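Local structure of allantoicase (Saccharomyces cerevisiae, 1O59) at residues A103-F117 / G186-P199. The protein catalyses the hydrolysis of allantoate to (S)-ureidoglycolate and urea, a step of allantoin degradation that lets yeast use purines as secondary nitrogen sources. Numbering follows the deposited sequence. Where two conformers were deposited one is given.
Sequences AAAHIIGGEIDTAFF and GIARFRLYGRVVPP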
ATOM      1  N   ALA A 103      -4.384  11.630  -0.898  1.00 61.38           N
ATOM      2  CA  ALA A 103      -4.399  13.087  -0.767  1.00 61.17           C
ATOM      3  C   ALA A 103      -3.407  13.659   0.272  1.00 61.07           C
ATOM      4  O   ALA A 103      -2.925  14.793   0.098  1.00 61.88           O
ATOM      5  CB  ALA A 103      -5.803  13.533  -0.417  1.00 60.88           C
ATOM      6  N   ALA A 104      -3.161  12.896   1.348  1.00 59.82           N
ATOM      7  CA  ALA A 104      -2.322  13.297   2.454  1.00 58.98           C
ATOM      8  C   ALA A 104      -2.198  12.152   3.471  1.00 59.13           C
ATOM      9  O   ALA A 104      -3.061  11.281   3.566  1.00 59.54           O
ATOM     10  CB  ALA A 104      -2.893  14.523   3.125  1.00 58.99           C
ATOM     11  N   ALA A 105      -1.123  12.150   4.243  1.00 58.86           N
ATOM     12  CA  ALA A 105      -0.925  11.138   5.267  1.00 58.35           C
ATOM     13  C   ALA A 105       0.060  11.573   6.369  1.00 58.18           C
ATOM     14  O   ALA A 105       0.951  12.402   6.147  1.00 57.75           O
ATOM     15  CB  ALA A 105      -0.437   9.844   4.611  1.00 57.97           C
ATOM     16  N   HIS A 106      -0.117  10.980   7.546  1.00 58.33           N
ATOM     17  CA  HIS A 106       0.868  11.010   8.633  1.00 58.43           C
ATOM     18  C   HIS A 106       1.814   9.790   8.494  1.00 58.63           C
ATOM     19  O   HIS A 106       1.344   8.668   8.331  1.00 59.61           O
ATOM     20  CB  HIS A 106       0.143  10.948   9.976  1.00 58.65           C
ATOM     21  CG  HIS A 106      -0.706  12.146  10.281  1.00 59.17           C
ATOM     22  ND1 HIS A 106      -2.049  12.202   9.984  1.00 61.77           N
ATOM     23  CD2 HIS A 106      -0.416  13.313  10.898  1.00 60.46           C
ATOM     24  CE1 HIS A 106      -2.548  13.357  10.395  1.00 61.14           C
ATOM     25  NE2 HIS A 106      -1.574  14.050  10.950  1.00 60.83           N
ATOM     26  N   ILE A 107       3.133   9.990   8.550  1.00 58.24           N
ATOM     27  CA  ILE A 107       4.104   8.892   8.272  1.00 57.49           C
ATOM     28  C   ILE A 107       4.549   8.128   9.506  1.00 56.73           C
ATOM     29  O   ILE A 107       4.827   8.721  10.537  1.00 56.43           O
ATOM     30  CB  ILE A 107       5.346   9.436   7.528  1.00 57.35           C
ATOM     31  CG1 ILE A 107       4.923  10.213   6.287  1.00 57.73           C
ATOM     32  CG2 ILE A 107       6.281   8.307   7.137  1.00 57.58           C
ATOM     33  CD1 ILE A 107       4.025   9.378   5.299  1.00 61.18           C
ATOM     34  N   ILE A 108       4.598   6.802   9.396  1.00 56.32           N
ATOM     35  CA  ILE A 108       5.032   5.944  10.509  1.00 55.87           C
ATOM     36  C   ILE A 108       6.343   5.190  10.228  1.00 55.60           C
ATOM     37  O   ILE A 108       7.135   4.936  11.136  1.00 55.05           O
ATOM     38  CB  ILE A 108       3.904   4.936  10.912  1.00 55.90           C
ATOM     39  CG1 ILE A 108       4.410   3.980  11.998  1.00 56.05           C
ATOM     40  CG2 ILE A 108       3.353   4.153   9.715  1.00 57.06           C
ATOM     41  CD1 ILE A 108       4.787   4.702  13.311  1.00 54.44           C
ATOM     42  N   GLY A 109       6.568   4.813   8.973  1.00 55.84           N
ATOM     43  CA  GLY A 109       7.735   4.014   8.654  1.00 55.89           C
ATOM     44  C   GLY A 109       7.867   3.770   7.198  1.00 56.05           C
ATOM     45  O   GLY A 109       7.250   4.469   6.391  1.00 56.13           O
ATOM     46  N   GLY A 110       8.665   2.769   6.863  1.00 56.87           N
ATOM     47  CA  GLY A 110       8.924   2.461   5.462  1.00 57.49           C
ATOM     48  C   GLY A 110       9.841   1.293   5.227  1.00 58.06           C
ATOM     49  O   GLY A 110      10.263   0.608   6.160  1.00 58.43           O
ATOM     50  N   GLU A 111      10.114   1.055   3.952  1.00 59.32           N
ATOM     51  CA  GLU A 111      11.087   0.061   3.510  1.00 60.27           C
ATOM     52  C   GLU A 111      12.031   0.629   2.450  1.00 60.14           C
ATOM     53  O   GLU A 111      11.597   1.259   1.451  1.00 60.81           O
ATOM     54  CB  GLU A 111      10.418  -1.201   2.923  1.00 60.17           C
ATOM     55  CG  GLU A 111      11.458  -2.191   2.341  1.00 60.17           C
ATOM     56  CD  GLU A 111      10.881  -3.472   1.706  1.00 62.01           C
ATOM     57  OE1 GLU A 111       9.690  -3.812   1.934  1.00 65.93           O
ATOM     58  OE2 GLU A 111      11.643  -4.159   0.976  1.00 63.23           O
ATOM     59  N   ILE A 112      13.306   0.348   2.650  1.00 59.94           N
ATOM     60  CA  ILE A 112      14.314   0.541   1.628  1.00 60.31           C
ATOM     61  C   ILE A 112      14.927  -0.818   1.291  1.00 60.27           C
ATOM     62  O   ILE A 112      15.518  -1.488   2.156  1.00 59.25           O
ATOM     63  CB  ILE A 112      15.393   1.546   2.112  1.00 61.01           C
ATOM     64  CG1 ILE A 112      14.822   2.992   2.148  1.00 61.17           C
ATOM     65  CG2 ILE A 112      16.668   1.469   1.255  1.00 60.52           C
ATOM     66  CD1 ILE A 112      14.643   3.626   0.768  1.00 61.76           C
ATOM     67  N   ASP A 113      14.735  -1.220   0.032  1.00 60.47           N
ATOM     68  CA  ASP A 113      15.310  -2.457  -0.508  1.00 60.66           C
ATOM     69  C   ASP A 113      16.454  -2.157  -1.508  1.00 59.91           C
ATOM     70  O   ASP A 113      16.231  -1.613  -2.603  1.00 60.68           O
ATOM     71  CB  ASP A 113      14.196  -3.283  -1.182  1.00 60.70           C
ATOM     72  CG  ASP A 113      14.609  -4.751  -1.490  1.00 62.04           C
ATOM     73  OD1 ASP A 113      15.796  -5.174  -1.252  1.00 61.29           O
ATOM     74  OD2 ASP A 113      13.773  -5.550  -1.990  1.00 63.75           O
ATOM     75  N   THR A 114      17.668  -2.525  -1.142  1.00 58.95           N
ATOM     76  CA  THR A 114      18.827  -2.390  -2.030  1.00 58.57           C
ATOM     77  C   THR A 114      19.091  -3.658  -2.839  1.00 58.85           C
ATOM     78  O   THR A 114      20.202  -3.865  -3.292  1.00 59.27           O
ATOM     79  CB  THR A 114      20.105  -2.033  -1.202  1.00 58.21           C
ATOM     80  OG1 THR A 114      20.305  -2.980  -0.149  1.00 55.83           O
ATOM     81  CG2 THR A 114      19.952  -0.717  -0.468  1.00 56.84           C
ATOM     82  N   ALA A 115      18.080  -4.504  -3.020  1.00 59.48           N
ATOM     83  CA  ALA A 115      18.212  -5.782  -3.754  1.00 59.74           C
ATOM     84  C   ALA A 115      19.064  -5.732  -5.011  1.00 60.75           C
ATOM     85  O   ALA A 115      18.827  -4.913  -5.920  1.00 61.28           O
ATOM     86  CB  ALA A 115      16.836  -6.333  -4.110  1.00 59.72           C
ATOM     87  N   PHE A 116      20.047  -6.630  -5.056  1.00 61.63           N
ATOM     88  CA  PHE A 116      20.975  -6.799  -6.191  1.00 62.41           C
ATOM     89  C   PHE A 116      22.001  -5.673  -6.370  1.00 62.57           C
ATOM     90  O   PHE A 116      22.828  -5.739  -7.289  1.00 62.80           O
ATOM     91  CB  PHE A 116      20.227  -7.055  -7.518  1.00 62.73           C
ATOM     92  CG  PHE A 116      19.230  -8.171  -7.444  1.00 62.78           C
ATOM     93  CD1 PHE A 116      19.645  -9.466  -7.251  1.00 64.19           C
ATOM     94  CD2 PHE A 116      17.868  -7.912  -7.531  1.00 64.90           C
ATOM     95  CE1 PHE A 116      18.713 -10.491  -7.158  1.00 65.06           C
ATOM     96  CE2 PHE A 116      16.932  -8.918  -7.439  1.00 63.18           C
ATOM     97  CZ  PHE A 116      17.348 -10.205  -7.260  1.00 64.54           C
ATOM     98  N   PHE A 117      21.944  -4.637  -5.528  1.00 62.44           N
ATOM     99  CA  PHE A 117      23.028  -3.656  -5.466  1.00 62.08           C
ATOM    100  C   PHE A 117      23.942  -4.157  -4.362  1.00 62.30           C
ATOM    101  O   PHE A 117      23.676  -3.951  -3.188  1.00 62.67           O
ATOM    102  CB  PHE A 117      22.499  -2.251  -5.223  1.00 61.60           C
ATOM    103  CG  PHE A 117      21.585  -1.773  -6.299  1.00 60.50           C
ATOM    104  CD1 PHE A 117      22.097  -1.415  -7.549  1.00 60.25           C
ATOM    105  CD2 PHE A 117      20.213  -1.714  -6.092  1.00 60.01           C
ATOM    106  CE1 PHE A 117      21.271  -0.969  -8.563  1.00 59.03           C
ATOM    107  CE2 PHE A 117      19.365  -1.268  -7.115  1.00 62.03           C
ATOM    108  CZ  PHE A 117      19.905  -0.887  -8.354  1.00 60.47           C
ATOM    109  N   GLY A 186      22.578   2.740  -5.797  1.00 57.16           N
ATOM    110  CA  GLY A 186      21.369   2.074  -6.247  1.00 57.41           C
ATOM    111  C   GLY A 186      20.429   1.726  -5.113  1.00 58.04           C
ATOM    112  O   GLY A 186      20.855   1.393  -3.984  1.00 57.55           O
ATOM    113  N   ILE A 187      19.146   1.823  -5.429  1.00 58.33           N
ATOM    114  CA  ILE A 187      18.087   1.341  -4.575  1.00 59.26           C
ATOM    115  C   ILE A 187      17.026   0.665  -5.459  1.00 59.64           C
ATOM    116  O   ILE A 187      16.538   1.256  -6.422  1.00 59.31           O
ATOM    117  CB  ILE A 187      17.446   2.501  -3.774  1.00 59.53           C
ATOM    118  CG1 ILE A 187      18.465   3.147  -2.802  1.00 59.82           C
ATOM    119  CG2 ILE A 187      16.211   2.001  -2.993  1.00 59.79           C
ATOM    120  CD1 ILE A 187      17.970   4.469  -2.197  1.00 58.99           C
ATOM    121  N   ALA A 188      16.635  -0.544  -5.071  1.00 59.92           N
ATOM    122  CA  ALA A 188      15.636  -1.321  -5.795  1.00 60.14           C
ATOM    123  C   ALA A 188      14.218  -0.799  -5.522  1.00 60.28           C
ATOM    124  O   ALA A 188      13.511  -0.404  -6.468  1.00 61.08           O
ATOM    125  CB  ALA A 188      15.765  -2.806  -5.432  1.00 59.74           C
ATOM    126  N   ARG A 189      13.827  -0.754  -4.243  1.00 60.21           N
ATOM    127  CA  ARG A 189      12.469  -0.348  -3.867  1.00 60.51           C
ATOM    128  C   ARG A 189      12.421   0.602  -2.719  1.00 60.77           C
ATOM    129  O   ARG A 189      13.245   0.514  -1.781  1.00 61.66           O
ATOM    130  CB  ARG A 189      11.591  -1.546  -3.498  1.00 60.23           C
ATOM    131  CG  ARG A 189      11.217  -2.459  -4.673  1.00 59.04           C
ATOM    132  CD  ARG A 189      10.390  -1.799  -5.747  1.00 59.52           C
ATOM    133  NE  ARG A 189      10.041  -2.768  -6.806  1.00 59.68           N
ATOM    134  CZ  ARG A 189      10.821  -3.094  -7.834  1.00 59.82           C
ATOM    135  NH1 ARG A 189      11.996  -2.511  -8.033  1.00 60.12           N
ATOM    136  NH2 ARG A 189      10.393  -3.984  -8.706  1.00 60.47           N
ATOM    137  N   PHE A 190      11.418   1.480  -2.759  1.00 61.07           N
ATOM    138  CA  PHE A 190      11.134   2.388  -1.626  1.00 61.48           C
ATOM    139  C   PHE A 190       9.651   2.409  -1.283  1.00 61.68           C
ATOM    140  O   PHE A 190       8.837   2.866  -2.080  1.00 63.09           O
ATOM    141  CB  PHE A 190      11.639   3.794  -1.948  1.00 61.51           C
ATOM    142  CG  PHE A 190      11.321   4.851  -0.897  1.00 61.60           C
ATOM    143  CD1 PHE A 190      11.379   4.565   0.488  1.00 62.93           C
ATOM    144  CD2 PHE A 190      11.010   6.154  -1.296  1.00 60.80           C
ATOM    145  CE1 PHE A 190      11.101   5.549   1.440  1.00 61.64           C
ATOM    146  CE2 PHE A 190      10.762   7.145  -0.347  1.00 61.54           C
ATOM    147  CZ  PHE A 190      10.806   6.838   1.023  1.00 61.74           C
ATOM    148  N   ARG A 191       9.307   1.881  -0.112  1.00 62.28           N
ATOM    149  CA  ARG A 191       7.939   1.926   0.407  1.00 62.25           C
ATOM    150  C   ARG A 191       7.870   2.936   1.550  1.00 62.04           C
ATOM    151  O   ARG A 191       8.726   2.935   2.404  1.00 62.44           O
ATOM    152  CB  ARG A 191       7.548   0.556   0.983  1.00 62.64           C
ATOM    153  CG  ARG A 191       7.874  -0.661   0.132  1.00 62.99           C
ATOM    154  CD  ARG A 191       7.377  -0.567  -1.288  1.00 63.40           C
ATOM    155  NE  ARG A 191       7.523  -1.802  -2.081  1.00 62.33           N
ATOM    156  CZ  ARG A 191       7.330  -1.843  -3.406  1.00 62.79           C
ATOM    157  NH1 ARG A 191       7.054  -0.720  -4.067  1.00 62.83           N
ATOM    158  NH2 ARG A 191       7.439  -2.986  -4.078  1.00 62.53           N
ATOM    159  N   LEU A 192       6.853   3.780   1.590  1.00 61.47           N
ATOM    160  CA  LEU A 192       6.670   4.654   2.747  1.00 61.10           C
ATOM    161  C   LEU A 192       5.254   4.518   3.343  1.00 61.08           C
ATOM    162  O   LEU A 192       4.244   4.802   2.679  1.00 60.45           O
ATOM    163  CB  LEU A 192       7.000   6.122   2.410  1.00 60.87           C
ATOM    164  CG  LEU A 192       7.206   6.968   3.674  1.00 60.99           C
ATOM    165  CD1 LEU A 192       8.557   6.700   4.376  1.00 57.81           C
ATOM    166  CD2 LEU A 192       7.070   8.416   3.345  1.00 61.37           C
ATOM    167  N   TYR A 193       5.197   4.066   4.600  1.00 60.87           N
ATOM    168  CA  TYR A 193       3.913   3.776   5.244  1.00 61.18           C
ATOM    169  C   TYR A 193       3.333   4.963   5.990  1.00 61.14           C
ATOM    170  O   TYR A 193       4.006   5.545   6.870  1.00 62.22           O
ATOM    171  CB  TYR A 193       4.005   2.514   6.155  1.00 61.07           C
ATOM    172  CG  TYR A 193       4.438   1.324   5.337  1.00 60.43           C
ATOM    173  CD1 TYR A 193       3.586   0.800   4.367  1.00 61.72           C
ATOM    174  CD2 TYR A 193       5.712   0.768   5.473  1.00 59.97           C
ATOM    175  CE1 TYR A 193       3.969  -0.266   3.567  1.00 61.61           C
ATOM    176  CE2 TYR A 193       6.104  -0.292   4.679  1.00 60.42           C
ATOM    177  CZ  TYR A 193       5.215  -0.805   3.721  1.00 60.31           C
ATOM    178  OH  TYR A 193       5.552  -1.832   2.892  1.00 59.07           O
ATOM    179  N   GLY A 194       2.086   5.301   5.666  1.00 60.42           N
ATOM    180  CA  GLY A 194       1.401   6.374   6.387  1.00 60.95           C
ATOM    181  C   GLY A 194      -0.084   6.132   6.626  1.00 61.10           C
ATOM    182  O   GLY A 194      -0.710   5.356   5.929  1.00 60.53           O
ATOM    183  N   ARG A 195      -0.632   6.788   7.640  1.00 61.76           N
ATOM    184  CA  ARG A 195      -2.036   6.672   7.965  1.00 62.46           C
ATOM    185  C   ARG A 195      -2.665   7.726   7.094  1.00 63.25           C
ATOM    186  O   ARG A 195      -2.322   8.887   7.203  1.00 63.09           O
ATOM    187  CB  ARG A 195      -2.301   6.917   9.468  1.00 62.51           C
ATOM    188  CG  ARG A 195      -3.578   6.307  10.002  0.50 62.52           C
ATOM    189  CD  ARG A 195      -4.861   6.929   9.482  0.50 62.78           C
ATOM    190  NE  ARG A 195      -6.019   6.202   9.996  0.50 62.82           N
ATOM    191  CZ  ARG A 195      -6.724   5.294   9.333  0.50 61.55           C
ATOM    192  NH1 ARG A 195      -6.445   4.990   8.082  0.50 59.60           N
ATOM    193  NH2 ARG A 195      -7.738   4.695   9.942  0.50 62.82           N
ATOM    194  N   VAL A 196      -3.571   7.310   6.214  1.00 64.53           N
ATOM    195  CA  VAL A 196      -4.171   8.208   5.253  1.00 65.43           C
ATOM    196  C   VAL A 196      -5.146   9.125   5.951  1.00 67.15           C
ATOM    197  O   VAL A 196      -5.881   8.711   6.842  1.00 66.37           O
ATOM    198  CB  VAL A 196      -4.884   7.434   4.100  1.00 65.14           C
ATOM    199  CG1 VAL A 196      -5.604   8.398   3.147  1.00 65.15           C
ATOM    200  CG2 VAL A 196      -3.906   6.579   3.347  1.00 63.98           C
ATOM    201  N   VAL A 197      -5.104  10.386   5.539  1.00 69.89           N
ATOM    202  CA  VAL A 197      -6.099  11.381   5.895  1.00 72.21           C
ATOM    203  C   VAL A 197      -7.138  11.465   4.777  1.00 75.02           C
ATOM    204  O   VAL A 197      -6.806  11.892   3.656  1.00 75.75           O
ATOM    205  CB  VAL A 197      -5.463  12.776   6.026  1.00 71.98           C
ATOM    206  CG1 VAL A 197      -6.521  13.803   6.445  1.00 72.15           C
ATOM    207  CG2 VAL A 197      -4.301  12.742   7.024  1.00 72.40           C
ATOM    208  N   PRO A 198      -8.386  11.096   5.046  1.00 77.86           N
ATOM    209  CA  PRO A 198      -9.414  11.248   4.022  1.00 80.17           C
ATOM    210  C   PRO A 198      -9.647  12.763   3.696  1.00 81.91           C
ATOM    211  O   PRO A 198      -9.523  13.637   4.604  1.00 82.39           O
ATOM    212  CB  PRO A 198     -10.665  10.633   4.679  1.00 80.31           C
ATOM    213  CG  PRO A 198     -10.432  10.771   6.187  1.00 79.46           C
ATOM    214  CD  PRO A 198      -8.933  10.592   6.328  1.00 78.23           C
ATOM    215  N   PRO A 199      -9.999  13.072   2.435  1.00 83.09           N
ATOM    216  CA  PRO A 199     -10.272  14.468   2.007  1.00 82.80           C
ATOM    217  C   PRO A 199     -11.718  14.915   2.289  1.00 82.75           C
ATOM    218  O   PRO A 199     -12.017  15.403   3.389  1.00 82.52           O
ATOM    219  CB  PRO A 199     -10.035  14.393   0.487  1.00 83.41           C
ATOM    220  CG  PRO A 199     -10.600  13.007   0.122  1.00 83.46           C
ATOM    221  CD  PRO A 199     -10.175  12.117   1.311  1.00 83.25           C
TER
HETATM  222  O   HOH W   1       7.650  -3.220   3.793  1.00 42.07           O
HETATM  223  O   HOH W   2       8.075  -4.265  -0.012  1.00 46.82           O
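Strands 105-113 and 189-196 run antiparallel, their N-to-C directions at 138°, paired from Ala105 with Val196 to Asp113 with Arg189, interrupted by a classic beta bulge at Ile108-Gly109 and ended by another at Ala188-Arg189. At the first, Ile108 N gives Tyr193 O a nearly straight bond (2.9 Å) and Gly109 N adds a weak one; at the second, Asp113 O accepts from both Ala188 N and Arg189 N. Ile107, Ile112, Phe190 and Leu192 share one face of the sheet. There Ile112 CD1 lies 3.4 Å from Phe190 CD1, and Ile107 CD1 meets Leu192 CD2 at 3.7 Å, the side chains crossing at about a right angle. This face packs on strand 176-182 of the five-stranded sheet, making the beta sandwich of the first allantoicase repeat. On the other face, Glu111 and Arg191 lie side by side, Glu111 CB 3.8 Å from Arg191 CG. CG anti to the backbone N (chi1 175°) and an extended chain carry the Glu111 carboxylate to two waters: both donate to OE1, one also bonding Tyr193 OH, the other accepting from Arg191 NE. Arg160 NE forms a salt bridge with Glu111 OE2. Beyond the strand, a type II turn from Thr114 to Phe117 brings the Phe117 ring over Gly186, whose CA sits 3.6 Å from the ring centroid in a CH-pi contact; an alanine in place of Phe117 would probably leave Gly186 without this cover.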